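Local coordinates for protein thiosulfate reductase (Thermus thermophilus, PDB 2VPZ) that probably reduces polysulfide or thiosulfate at a molybdenum centre carried by two molybdopterin guanine dinucleotides, with a 4Fe-4S cluster for electron transfer, at residues A[442-447]-A[713-718]; A[623-628]-A[695-700]; A[35-40]-A[56-61]. All coordinates share one frame; numbering follows the deposited sequence.

Contact 1: A[442-447]-A[713-718]; sequences LFHSIP and GASDNY. With MGD (2-amino-5,6-dimercapto-7-methyl-3,7,8a,9-tetrahydro-8-oxa-1,3,9,10-tetraaza-anthracen-4-one guanosine dinucleotide), chain H.
The binding site of one molybdopterin guanine dinucleotide (MGD) is closed where N717 of the loop 713-718 lies against the backbone carbonyls of 443-446. N717 CB is 3.3 Å from H444 O, and the amide group as a whole lies near the carbonyls of F443, H444 and I446. CG stands anti to the backbone N (chi1 -160°), which sets N717 CG 3.2 Å from H444 O. P447 borders the N717 side chain, and V449 of the next helix packs on it. Beside it the ring of Y718 passes F443 at a slant, its OH 4.0 Å from F443 CB. That hydroxyl is hydrogen-bonded to E471, while the F443 ring meets W475 edge-to-face. The loop is shaped by an ST motif: S715 OG accepts from Y718 N at 3.1 Å, nearly straight at 159°. A water gathers both segments, 2.8 Å from H444 ND1 and 3.1 Å from S715 OG, and it donates to D716 OD1. The two segments come from the molybdopterin oxidoreductase and dinucleotide-binding family regions, and each offers a side chain to the cofactor. From 442-447, S445 OG donates to the phosphoester oxygen O3A of MGD, between PA and C10, at 3.0 Å. From the loop, D716 OD2 accepts from pterin N18 at 3.2 Å and, more weakly, from the amino group N19. Second partners of the carboxylate are H697 ND1 at OD1 and Q720 NE2 at OD2.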
loop_
_atom_site.group_PDB
_atom_site.type_symbol
_atom_site.label_atom_id
_atom_site.label_comp_id
_atom_site.label_asym_id
_atom_site.label_seq_id
_atom_site.Cartn_x
_atom_site.Cartn_y
_atom_site.Cartn_z
ATOM N N LEU A 442 -41.953 -27.983 -1.411
ATOM C CA LEU A 442 -42.004 -29.371 -0.942
ATOM C C LEU A 442 -40.721 -30.193 -1.196
ATOM O O LEU A 442 -40.262 -30.930 -0.312
ATOM C CB LEU A 442 -43.237 -30.120 -1.506
ATOM C CG LEU A 442 -44.646 -29.606 -1.175
ATOM C CD1 LEU A 442 -45.719 -30.538 -1.808
ATOM C CD2 LEU A 442 -44.838 -29.490 0.360
ATOM N N PHE A 443 -40.132 -30.079 -2.387
ATOM C CA PHE A 443 -38.919 -30.837 -2.736
ATOM C C PHE A 443 -37.547 -30.202 -2.370
ATOM O O PHE A 443 -36.512 -30.843 -2.551
ATOM C CB PHE A 443 -38.935 -31.229 -4.240
ATOM C CG PHE A 443 -40.164 -32.039 -4.688
ATOM C CD1 PHE A 443 -40.514 -32.111 -6.050
ATOM C CD2 PHE A 443 -40.973 -32.713 -3.760
ATOM C CE1 PHE A 443 -41.650 -32.834 -6.484
ATOM C CE2 PHE A 443 -42.125 -33.450 -4.176
ATOM C CZ PHE A 443 -42.459 -33.505 -5.539
ATOM N N HIS A 444 -37.504 -28.965 -1.873
ATOM C CA HIS A 444 -36.224 -28.349 -1.499
ATOM C C HIS A 444 -36.140 -27.956 0.001
ATOM O O HIS A 444 -35.042 -27.859 0.569
ATOM C CB HIS A 444 -35.870 -27.112 -2.403
ATOM C CG HIS A 444 -35.491 -27.415 -3.816
ATOM N ND1 HIS A 444 -34.203 -27.379 -4.266
ATOM C CD2 HIS A 444 -36.234 -27.772 -4.872
ATOM C CE1 HIS A 444 -34.164 -27.720 -5.535
ATOM N NE2 HIS A 444 -35.394 -27.967 -5.930
ATOM N N SER A 445 -37.284 -27.748 0.647
ATOM C CA SER A 445 -37.326 -27.319 2.050
ATOM C C SER A 445 -37.618 -28.394 3.124
ATOM O O SER A 445 -37.496 -28.111 4.321
ATOM C CB SER A 445 -38.299 -26.148 2.219
ATOM O OG SER A 445 -38.086 -25.109 1.295
ATOM N N ILE A 446 -38.021 -29.590 2.688
ATOM C CA ILE A 446 -38.326 -30.707 3.595
ATOM C C ILE A 446 -37.369 -31.862 3.221
ATOM O O ILE A 446 -37.288 -32.256 2.065
ATOM C CB ILE A 446 -39.838 -31.185 3.430
ATOM C CG1 ILE A 446 -40.811 -30.005 3.633
ATOM C CG2 ILE A 446 -40.141 -32.316 4.452
ATOM C CD1 ILE A 446 -42.254 -30.285 3.140
ATOM N N PRO A 447 -36.627 -32.414 4.208
ATOM C CA PRO A 447 -35.726 -33.508 3.821
ATOM C C PRO A 447 -36.404 -34.833 3.414
ATOM O O PRO A 447 -37.609 -35.033 3.673
ATOM C CB PRO A 447 -34.780 -33.668 5.012
ATOM C CG PRO A 447 -35.601 -33.159 6.217
ATOM C CD PRO A 447 -36.597 -32.150 5.656
ATOM N N GLY A 713 -26.155 -26.696 -11.009
ATOM C CA GLY A 713 -25.654 -26.969 -9.668
ATOM C C GLY A 713 -26.130 -28.266 -9.017
ATOM O O GLY A 713 -26.807 -29.064 -9.657
ATOM N N ALA A 714 -25.785 -28.481 -7.749
ATOM C CA ALA A 714 -26.187 -29.660 -6.971
ATOM C C ALA A 714 -27.197 -29.241 -5.896
ATOM O O ALA A 714 -27.039 -28.169 -5.314
ATOM C CB ALA A 714 -24.963 -30.287 -6.290
ATOM N N SER A 715 -28.217 -30.059 -5.633
ATOM C CA SER A 715 -29.216 -29.762 -4.592
ATOM C C SER A 715 -28.770 -30.333 -3.220
ATOM O O SER A 715 -28.515 -31.527 -3.129
ATOM C CB SER A 715 -30.600 -30.363 -4.934
ATOM O OG SER A 715 -31.450 -30.370 -3.796
ATOM N N ASP A 716 -28.652 -29.513 -2.169
ATOM C CA ASP A 716 -28.263 -30.042 -0.849
ATOM C C ASP A 716 -29.374 -30.960 -0.261
ATOM O O ASP A 716 -29.080 -32.042 0.294
ATOM C CB ASP A 716 -27.883 -28.907 0.149
ATOM C CG ASP A 716 -29.079 -28.059 0.639
ATOM O OD1 ASP A 716 -29.826 -27.507 -0.192
ATOM O OD2 ASP A 716 -29.242 -27.938 1.870
ATOM N N ASN A 717 -30.633 -30.539 -0.432
ATOM C CA ASN A 717 -31.846 -31.265 0.027
ATOM C C ASN A 717 -32.015 -32.662 -0.601
ATOM O O ASN A 717 -32.480 -33.588 0.065
ATOM C CB ASN A 717 -33.125 -30.468 -0.255
ATOM C CG ASN A 717 -34.286 -30.932 0.602
ATOM O OD1 ASN A 717 -35.384 -31.222 0.113
ATOM N ND2 ASN A 717 -34.044 -31.003 1.898
ATOM N N TYR A 718 -31.682 -32.813 -1.881
ATOM C CA TYR A 718 -31.773 -34.137 -2.492
ATOM C C TYR A 718 -30.686 -35.060 -1.911
ATOM O O TYR A 718 -30.757 -36.279 -2.059
ATOM C CB TYR A 718 -31.657 -34.096 -4.017
ATOM C CG TYR A 718 -32.987 -33.947 -4.729
ATOM C CD1 TYR A 718 -33.594 -32.708 -4.825
ATOM C CD2 TYR A 718 -33.640 -35.049 -5.301
ATOM C CE1 TYR A 718 -34.815 -32.550 -5.473
ATOM C CE2 TYR A 718 -34.876 -34.904 -5.956
ATOM C CZ TYR A 718 -35.456 -33.643 -6.040
ATOM O OH TYR A 718 -36.656 -33.444 -6.686
HETATM P PB MGD H . -38.283 -21.311 -1.190
HETATM O O1B MGD H . -37.315 -22.280 -1.795
HETATM O O2B MGD H . -38.129 -19.847 -1.468
HETATM O O3B MGD H . -38.327 -21.749 0.362
HETATM O O3A MGD H . -38.443 -22.531 2.742
HETATM P PA MGD H . -39.380 -21.984 1.572
HETATM O O1A MGD H . -39.971 -20.597 1.768
HETATM O O2A MGD H . -40.257 -23.125 1.196
HETATM O "O5'" MGD H . -39.735 -21.658 -1.666
HETATM C "C5'" MGD H . -40.711 -20.646 -1.916
HETATM C "C4'" MGD H . -41.790 -21.296 -2.783
HETATM O "O4'" MGD H . -42.797 -20.291 -2.757
HETATM C "C3'" MGD H . -41.432 -21.496 -4.232
HETATM O "O3'" MGD H . -42.293 -22.541 -4.704
HETATM C "C2'" MGD H . -41.805 -20.135 -4.839
HETATM O "O2'" MGD H . -42.022 -20.329 -6.212
HETATM C "C1'" MGD H . -43.084 -19.758 -4.087
HETATM N N9 MGD H . -43.483 -18.303 -3.996
HETATM C C8 MGD H . -42.661 -17.256 -3.914
HETATM N N7 MGD H . -43.306 -16.072 -3.801
HETATM C C5 MGD H . -44.629 -16.343 -3.756
HETATM C C6 MGD H . -45.935 -15.564 -3.587
HETATM O O6 MGD H . -45.971 -14.286 -3.503
HETATM N N1 MGD H . -47.083 -16.319 -3.570
HETATM C C2 MGD H . -47.114 -17.682 -3.691
HETATM N N2 MGD H . -48.271 -18.413 -3.677
HETATM N N3 MGD H . -45.976 -18.378 -3.814
HETATM C C4 MGD H . -44.721 -17.821 -3.878
HETATM C C10 MGD H . -37.759 -21.636 3.673
HETATM C C11 MGD H . -37.213 -22.475 4.779
HETATM O O11 MGD H . -36.614 -23.607 4.147
HETATM C C12 MGD H . -36.271 -21.834 5.729
HETATM S S12 MGD H . -36.616 -20.330 6.474
HETATM C C13 MGD H . -35.140 -22.426 6.115
HETATM S S13 MGD H . -33.987 -21.790 7.131
HETATM C C14 MGD H . -34.709 -23.743 5.765
HETATM N N15 MGD H . -33.482 -23.635 4.924
HETATM C C16 MGD H . -33.105 -24.822 4.343
HETATM C C17 MGD H . -31.750 -25.219 3.949
HETATM O O17 MGD H . -30.778 -24.418 4.086
HETATM N N18 MGD H . -31.574 -26.448 3.460
HETATM C C19 MGD H . -32.575 -27.335 3.304
HETATM N N19 MGD H . -32.375 -28.562 2.735
HETATM N N20 MGD H . -33.820 -27.029 3.679
HETATM C C21 MGD H . -34.158 -25.838 4.160
HETATM N N22 MGD H . -35.434 -25.562 4.453
HETATM C C23 MGD H . -35.893 -24.385 5.108
HETATM O O HOH W 1 -31.810 -27.482 -2.819
#

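Contact 2: A[623-628]-A[695-700]; sequences YGRSPV and IVHGFG. With MGD (2-amino-5,6-dimercapto-7-methyl-3,7,8a,9-tetrahydro-8-oxa-1,3,9,10-tetraaza-anthracen-4-one guanosine dinucleotide), chain H.
H697 lays one face of its imidazole against the pterin of MGD, N18 standing 3.4 Å above the ring plane and offset toward the rim, while R625 runs alongside it in the same direction. Both follow neighbouring parallel strands, 619-624 and 692-696, at one margin of the mixed sheet in the dinucleotide-binding domain, a family of the double-psi barrel clan. The guanidinium is turned 58° from the imidazole, with R625 NH1 3.5 Å from H697 CD2. R625 NH1 donates to the pterin carbonyl O17 of MGD at 2.9 Å, O17 lying at the guanidinium edge near its plane. On the backbone, H697 N donates to G624 O at 3.0 Å. Farther along, V696 CG1, anti to its backbone N (chi1 164°), packs 3.6 Å from S626 CB, and S626 OG turns to D644. The bond from H697 ND1 to D716 probably helps to hold the imidazole's rotation. A water completes the pair, accepting from R625 NH1 at 3.0 Å and donating to H697 O at 3.1 Å.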
loop_
_atom_site.group_PDB
_atom_site.type_symbol
_atom_site.label_atom_id
_atom_site.label_comp_id
_atom_site.label_asym_id
_atom_site.label_seq_id
_atom_site.Cartn_x
_atom_site.Cartn_y
_atom_site.Cartn_z
ATOM N N TYR A 623 -23.915 -26.315 4.443
ATOM C CA TYR A 623 -24.661 -25.604 3.418
ATOM C C TYR A 623 -25.020 -24.207 3.937
ATOM O O TYR A 623 -24.904 -23.929 5.129
ATOM C CB TYR A 623 -25.904 -26.418 3.062
ATOM C CG TYR A 623 -26.764 -26.718 4.274
ATOM C CD1 TYR A 623 -27.699 -25.794 4.744
ATOM C CD2 TYR A 623 -26.571 -27.891 5.040
ATOM C CE1 TYR A 623 -28.410 -25.996 5.925
ATOM C CE2 TYR A 623 -27.274 -28.107 6.220
ATOM C CZ TYR A 623 -28.203 -27.150 6.664
ATOM O OH TYR A 623 -28.900 -27.343 7.831
ATOM N N GLY A 624 -25.451 -23.322 3.050
ATOM C CA GLY A 624 -25.773 -21.992 3.473
ATOM C C GLY A 624 -26.326 -21.109 2.384
ATOM O O GLY A 624 -26.861 -21.594 1.384
ATOM N N ARG A 625 -26.149 -19.800 2.553
ATOM C CA ARG A 625 -26.672 -18.817 1.618
ATOM C C ARG A 625 -25.697 -18.145 0.655
ATOM O O ARG A 625 -24.524 -17.920 0.981
ATOM C CB ARG A 625 -27.419 -17.735 2.394
ATOM C CG ARG A 625 -28.357 -18.243 3.491
ATOM C CD ARG A 625 -29.535 -19.032 2.905
ATOM N NE ARG A 625 -30.471 -19.531 3.912
ATOM C CZ ARG A 625 -30.934 -20.780 4.001
ATOM N NH1 ARG A 625 -30.552 -21.705 3.129
ATOM N NH2 ARG A 625 -31.778 -21.103 4.984
ATOM N N SER A 626 -26.209 -17.811 -0.544
ATOM C CA SER A 626 -25.491 -17.046 -1.601
ATOM C C SER A 626 -26.058 -15.592 -1.370
ATOM O O SER A 626 -27.269 -15.402 -1.331
ATOM C CB SER A 626 -25.840 -17.610 -3.000
ATOM O OG SER A 626 -25.458 -16.726 -4.027
ATOM N N PRO A 627 -25.168 -14.560 -1.258
ATOM C CA PRO A 627 -25.702 -13.200 -1.024
ATOM C C PRO A 627 -26.804 -12.608 -1.922
ATOM O O PRO A 627 -27.532 -11.651 -1.562
ATOM C CB PRO A 627 -24.450 -12.305 -0.994
ATOM C CG PRO A 627 -23.477 -13.015 -1.974
ATOM C CD PRO A 627 -23.772 -14.515 -1.737
ATOM N N VAL A 628 -26.932 -13.259 -3.072
ATOM C CA VAL A 628 -27.771 -12.892 -4.216
ATOM C C VAL A 628 -29.011 -13.768 -4.570
ATOM O O VAL A 628 -29.848 -13.402 -5.407
ATOM C CB VAL A 628 -26.743 -12.826 -5.426
ATOM C CG1 VAL A 628 -27.413 -12.960 -6.758
ATOM C CG2 VAL A 628 -25.895 -11.517 -5.344
ATOM N N ILE A 695 -21.754 -26.364 0.238
ATOM C CA ILE A 695 -22.422 -25.913 -1.003
ATOM C C ILE A 695 -23.589 -24.981 -0.624
ATOM O O ILE A 695 -24.166 -25.123 0.459
ATOM C CB ILE A 695 -23.011 -27.090 -1.900
ATOM C CG1 ILE A 695 -24.077 -27.872 -1.145
ATOM C CG2 ILE A 695 -21.856 -27.979 -2.438
ATOM C CD1 ILE A 695 -24.935 -28.845 -2.022
ATOM N N VAL A 696 -23.912 -23.995 -1.461
ATOM C CA VAL A 696 -25.044 -23.108 -1.184
ATOM C C VAL A 696 -26.363 -23.868 -1.492
ATOM O O VAL A 696 -26.463 -24.524 -2.538
ATOM C CB VAL A 696 -24.964 -21.788 -2.030
ATOM C CG1 VAL A 696 -26.341 -21.053 -2.043
ATOM C CG2 VAL A 696 -23.847 -20.859 -1.472
ATOM N N HIS A 697 -27.347 -23.780 -0.575
ATOM C CA HIS A 697 -28.709 -24.407 -0.690
ATOM C C HIS A 697 -29.602 -23.779 -1.780
ATOM O O HIS A 697 -29.564 -22.572 -1.992
ATOM C CB HIS A 697 -29.531 -24.324 0.650
ATOM C CG HIS A 697 -31.000 -24.535 0.533
ATOM N ND1 HIS A 697 -31.532 -25.718 0.109
ATOM C CD2 HIS A 697 -32.031 -23.694 0.674
ATOM C CE1 HIS A 697 -32.830 -25.598 -0.029
ATOM N NE2 HIS A 697 -33.164 -24.369 0.313
ATOM N N GLY A 698 -30.427 -24.575 -2.468
ATOM C CA GLY A 698 -31.318 -24.044 -3.501
ATOM C C GLY A 698 -31.029 -24.241 -4.982
ATOM O O GLY A 698 -31.713 -23.669 -5.831
ATOM N N PHE A 699 -29.994 -24.991 -5.336
ATOM C CA PHE A 699 -29.702 -25.250 -6.759
ATOM C C PHE A 699 -30.082 -26.719 -7.050
ATOM O O PHE A 699 -30.650 -27.383 -6.170
ATOM C CB PHE A 699 -28.231 -24.977 -7.129
ATOM C CG PHE A 699 -27.881 -23.496 -7.274
ATOM C CD1 PHE A 699 -27.557 -22.732 -6.152
ATOM C CD2 PHE A 699 -27.883 -22.874 -8.532
ATOM C CE1 PHE A 699 -27.241 -21.365 -6.274
ATOM C CE2 PHE A 699 -27.572 -21.521 -8.688
ATOM C CZ PHE A 699 -27.249 -20.756 -7.552
ATOM N N GLY A 700 -29.810 -27.220 -8.253
ATOM C CA GLY A 700 -30.180 -28.591 -8.591
ATOM C C GLY A 700 -31.637 -28.830 -8.942
ATOM O O GLY A 700 -32.156 -29.928 -8.714
HETATM P PB MGD H . -38.283 -21.311 -1.190
HETATM O O1B MGD H . -37.315 -22.280 -1.795
HETATM O O2B MGD H . -38.129 -19.847 -1.468
HETATM O O3B MGD H . -38.327 -21.749 0.362
HETATM O O3A MGD H . -38.443 -22.531 2.742
HETATM P PA MGD H . -39.380 -21.984 1.572
HETATM O O1A MGD H . -39.971 -20.597 1.768
HETATM O O2A MGD H . -40.257 -23.125 1.196
HETATM O "O5'" MGD H . -39.735 -21.658 -1.666
HETATM C "C5'" MGD H . -40.711 -20.646 -1.916
HETATM C "C4'" MGD H . -41.790 -21.296 -2.783
HETATM O "O4'" MGD H . -42.797 -20.291 -2.757
HETATM C "C3'" MGD H . -41.432 -21.496 -4.232
HETATM O "O3'" MGD H . -42.293 -22.541 -4.704
HETATM C "C2'" MGD H . -41.805 -20.135 -4.839
HETATM O "O2'" MGD H . -42.022 -20.329 -6.212
HETATM C "C1'" MGD H . -43.084 -19.758 -4.087
HETATM N N9 MGD H . -43.483 -18.303 -3.996
HETATM C C8 MGD H . -42.661 -17.256 -3.914
HETATM N N7 MGD H . -43.306 -16.072 -3.801
HETATM C C5 MGD H . -44.629 -16.343 -3.756
HETATM C C6 MGD H . -45.935 -15.564 -3.587
HETATM O O6 MGD H . -45.971 -14.286 -3.503
HETATM N N1 MGD H . -47.083 -16.319 -3.570
HETATM C C2 MGD H . -47.114 -17.682 -3.691
HETATM N N2 MGD H . -48.271 -18.413 -3.677
HETATM N N3 MGD H . -45.976 -18.378 -3.814
HETATM C C4 MGD H . -44.721 -17.821 -3.878
HETATM C C10 MGD H . -37.759 -21.636 3.673
HETATM C C11 MGD H . -37.213 -22.475 4.779
HETATM O O11 MGD H . -36.614 -23.607 4.147
HETATM C C12 MGD H . -36.271 -21.834 5.729
HETATM S S12 MGD H . -36.616 -20.330 6.474
HETATM C C13 MGD H . -35.140 -22.426 6.115
HETATM S S13 MGD H . -33.987 -21.790 7.131
HETATM C C14 MGD H . -34.709 -23.743 5.765
HETATM N N15 MGD H . -33.482 -23.635 4.924
HETATM C C16 MGD H . -33.105 -24.822 4.343
HETATM C C17 MGD H . -31.750 -25.219 3.949
HETATM O O17 MGD H . -30.778 -24.418 4.086
HETATM N N18 MGD H . -31.574 -26.448 3.460
HETATM C C19 MGD H . -32.575 -27.335 3.304
HETATM N N19 MGD H . -32.375 -28.562 2.735
HETATM N N20 MGD H . -33.820 -27.029 3.679
HETATM C C21 MGD H . -34.158 -25.838 4.160
HETATM N N22 MGD H . -35.434 -25.562 4.453
HETATM C C23 MGD H . -35.893 -24.385 5.108
HETATM O O HOH W 2 -30.275 -20.659 0.376
#

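Contact 3: A[35-40]-A[56-61]; sequences QEVKSV and HAVGNR
K38 and A57 form the tight centre of this contact, an antiparallel hydrogen-bonded pair: A57 N donates to K38 O at 3.0 Å and 165°. The return bond from K38 N to A57 O is also made, though the oxygen is less surely placed. One step on, S39 OG and H56 ND1 lie 3.0 Å apart in a hydrogen bond whose donor could be either. The hydroxyl meets the imidazole at its edge, near the ring plane. At the other end V58 is buried, its side chain crossing that of V37 at about a right angle; the 3.7 Å between V37 CG2 and V58 CG2 is uncertain, since the V58 methyl is doubtfully placed. Y63 of the following strand also touches V58. The looser side lies beyond. E36 is exposed and Q35 partly so, and both side chains cross V58 at about a right angle. Q35 NE2 is 3.6 Å from V58 CG1, and E36 CG is 4.2 Å from the same methyl, contacts without a hydrogen bond. An alanine at V58 lacks the methyls that meet V37, Q35 and E36, and would probably leave a gap beside V37 and those other two side chains freer to turn. K38 carries its amine away from the opposing strand. Past V58, G59 takes a positive phi, and V58 N is bonded to R61 O across the turn. The arrangement is a beta hairpin of strands 38-43 and 52-57, extended by 62-67 into the three-stranded antiparallel sheet of the Fe4S4 domain.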
loop_
_atom_site.group_PDB
_atom_site.type_symbol
_atom_site.label_atom_id
_atom_site.label_comp_id
_atom_site.label_asym_id
_atom_site.label_seq_id
_atom_site.Cartn_x
_atom_site.Cartn_y
_atom_site.Cartn_z
ATOM N N GLN A 35 -39.445 8.756 -18.651
ATOM C CA GLN A 35 -40.820 8.406 -18.968
ATOM C C GLN A 35 -41.572 8.688 -17.657
ATOM O O GLN A 35 -40.989 8.672 -16.565
ATOM C CB GLN A 35 -40.954 6.901 -19.251
ATOM C CG GLN A 35 -41.557 6.489 -20.589
ATOM C CD GLN A 35 -41.134 5.070 -20.966
ATOM O OE1 GLN A 35 -39.937 4.755 -20.960
ATOM N NE2 GLN A 35 -42.109 4.203 -21.290
ATOM N N GLU A 36 -42.860 8.930 -17.821
ATOM C CA GLU A 36 -43.865 9.180 -16.763
ATOM C C GLU A 36 -43.781 8.060 -15.678
ATOM O O GLU A 36 -43.678 6.905 -16.069
ATOM C CB GLU A 36 -45.248 9.057 -17.425
ATOM C CG GLU A 36 -45.453 7.693 -18.212
ATOM C CD GLU A 36 -45.249 7.747 -19.762
ATOM O OE1 GLU A 36 -45.750 6.816 -20.457
ATOM O OE2 GLU A 36 -44.598 8.684 -20.278
ATOM N N VAL A 37 -43.798 8.357 -14.382
ATOM C CA VAL A 37 -43.810 7.288 -13.353
ATOM C C VAL A 37 -44.966 7.432 -12.310
ATOM O O VAL A 37 -45.618 8.484 -12.234
ATOM C CB VAL A 37 -42.441 7.176 -12.468
ATOM C CG1 VAL A 37 -42.519 5.961 -11.488
ATOM C CG2 VAL A 37 -41.190 7.029 -13.366
ATOM N N LYS A 38 -45.273 6.353 -11.578
ATOM C CA LYS A 38 -46.244 6.344 -10.473
ATOM C C LYS A 38 -45.519 5.551 -9.343
ATOM O O LYS A 38 -45.035 4.450 -9.582
ATOM C CB LYS A 38 -47.571 5.611 -10.782
ATOM C CG LYS A 38 -48.159 5.797 -12.177
ATOM C CD LYS A 38 -48.774 7.179 -12.410
ATOM C CE LYS A 38 -49.621 7.232 -13.702
ATOM N NZ LYS A 38 -50.816 6.312 -13.671
ATOM N N SER A 39 -45.388 6.137 -8.152
ATOM C CA SER A 39 -44.771 5.432 -7.027
ATOM C C SER A 39 -45.898 4.950 -6.089
ATOM O O SER A 39 -47.066 5.352 -6.226
ATOM C CB SER A 39 -43.790 6.330 -6.231
ATOM O OG SER A 39 -42.672 6.744 -6.957
ATOM N N VAL A 40 -45.538 4.070 -5.153
ATOM C CA VAL A 40 -46.403 3.527 -4.111
ATOM C C VAL A 40 -45.467 2.971 -3.031
ATOM O O VAL A 40 -44.308 2.646 -3.318
ATOM C CB VAL A 40 -47.319 2.308 -4.587
ATOM C CG1 VAL A 40 -48.489 2.778 -5.470
ATOM C CG2 VAL A 40 -46.470 1.259 -5.307
ATOM N N HIS A 56 -41.347 2.009 -8.175
ATOM C CA HIS A 56 -41.496 2.953 -9.264
ATOM C C HIS A 56 -41.989 2.225 -10.525
ATOM O O HIS A 56 -41.235 1.467 -11.145
ATOM C CB HIS A 56 -40.145 3.671 -9.554
ATOM C CG HIS A 56 -39.521 4.354 -8.386
ATOM N ND1 HIS A 56 -40.061 5.451 -7.789
ATOM C CD2 HIS A 56 -38.397 4.084 -7.703
ATOM C CE1 HIS A 56 -39.305 5.836 -6.782
ATOM N NE2 HIS A 56 -38.278 5.017 -6.707
ATOM N N ALA A 57 -43.254 2.442 -10.877
ATOM C CA ALA A 57 -43.821 1.862 -12.084
ATOM C C ALA A 57 -44.056 2.926 -13.173
ATOM O O ALA A 57 -44.200 4.121 -12.872
ATOM C CB ALA A 57 -45.164 1.119 -11.773
ATOM N N VAL A 58 -44.039 2.477 -14.428
ATOM C CA VAL A 58 -44.335 3.273 -15.644
ATOM C C VAL A 58 -45.349 2.346 -16.373
ATOM O O VAL A 58 -44.958 1.367 -17.002
ATOM C CB VAL A 58 -43.069 3.496 -16.572
ATOM C CG1 VAL A 58 -43.527 4.018 -17.961
ATOM C CG2 VAL A 58 -42.091 4.493 -15.906
ATOM N N GLY A 59 -46.636 2.640 -16.295
ATOM C CA GLY A 59 -47.601 1.745 -16.887
ATOM C C GLY A 59 -47.646 0.467 -16.043
ATOM O O GLY A 59 -47.508 0.527 -14.813
ATOM N N ASN A 60 -47.785 -0.699 -16.689
ATOM C CA ASN A 60 -47.860 -2.001 -16.011
ATOM C C ASN A 60 -46.522 -2.659 -15.694
ATOM O O ASN A 60 -46.378 -3.872 -15.852
ATOM C CB ASN A 60 -48.717 -2.981 -16.836
ATOM C CG ASN A 60 -50.199 -2.914 -16.499
ATOM O OD1 ASN A 60 -51.047 -3.536 -17.169
ATOM N ND2 ASN A 60 -50.518 -2.171 -15.456
ATOM N N ARG A 61 -45.546 -1.886 -15.237
ATOM C CA ARG A 61 -44.249 -2.478 -14.971
ATOM C C ARG A 61 -43.344 -1.711 -13.986
ATOM O O ARG A 61 -43.057 -0.524 -14.175
ATOM C CB ARG A 61 -43.514 -2.714 -16.300
ATOM C CG ARG A 61 -42.006 -2.909 -16.183
ATOM C CD ARG A 61 -41.514 -4.332 -16.474
ATOM N NE ARG A 61 -40.064 -4.339 -16.648
ATOM C CZ ARG A 61 -39.412 -4.617 -17.774
ATOM N NH1 ARG A 61 -40.084 -4.936 -18.872
ATOM N NH2 ARG A 61 -38.083 -4.542 -17.811
#

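Contacts 1 and 2 are neighbours, their centres 11 Å apart, and work on the same MGD: contact 2 covers and grips the pterin, while contact 1 holds another side of it and the link to the phosphates. Where they touch, H697 CE1 packs 3.2 Å from H444 O. Contact 2 is nested in the long chain loop that contact 1 closes. The side chain of R625 comes about 5 Å from the molybdenum and about 3 Å from the second MGD, whereas the side chain of S445 is about 9 Å from the metal. Contact 3 stands apart, its nearest atoms about 17 Å from contact 2 and about 26 Å from contact 1; the side chain of H56 lies about 14 Å from the iron-sulfur cluster.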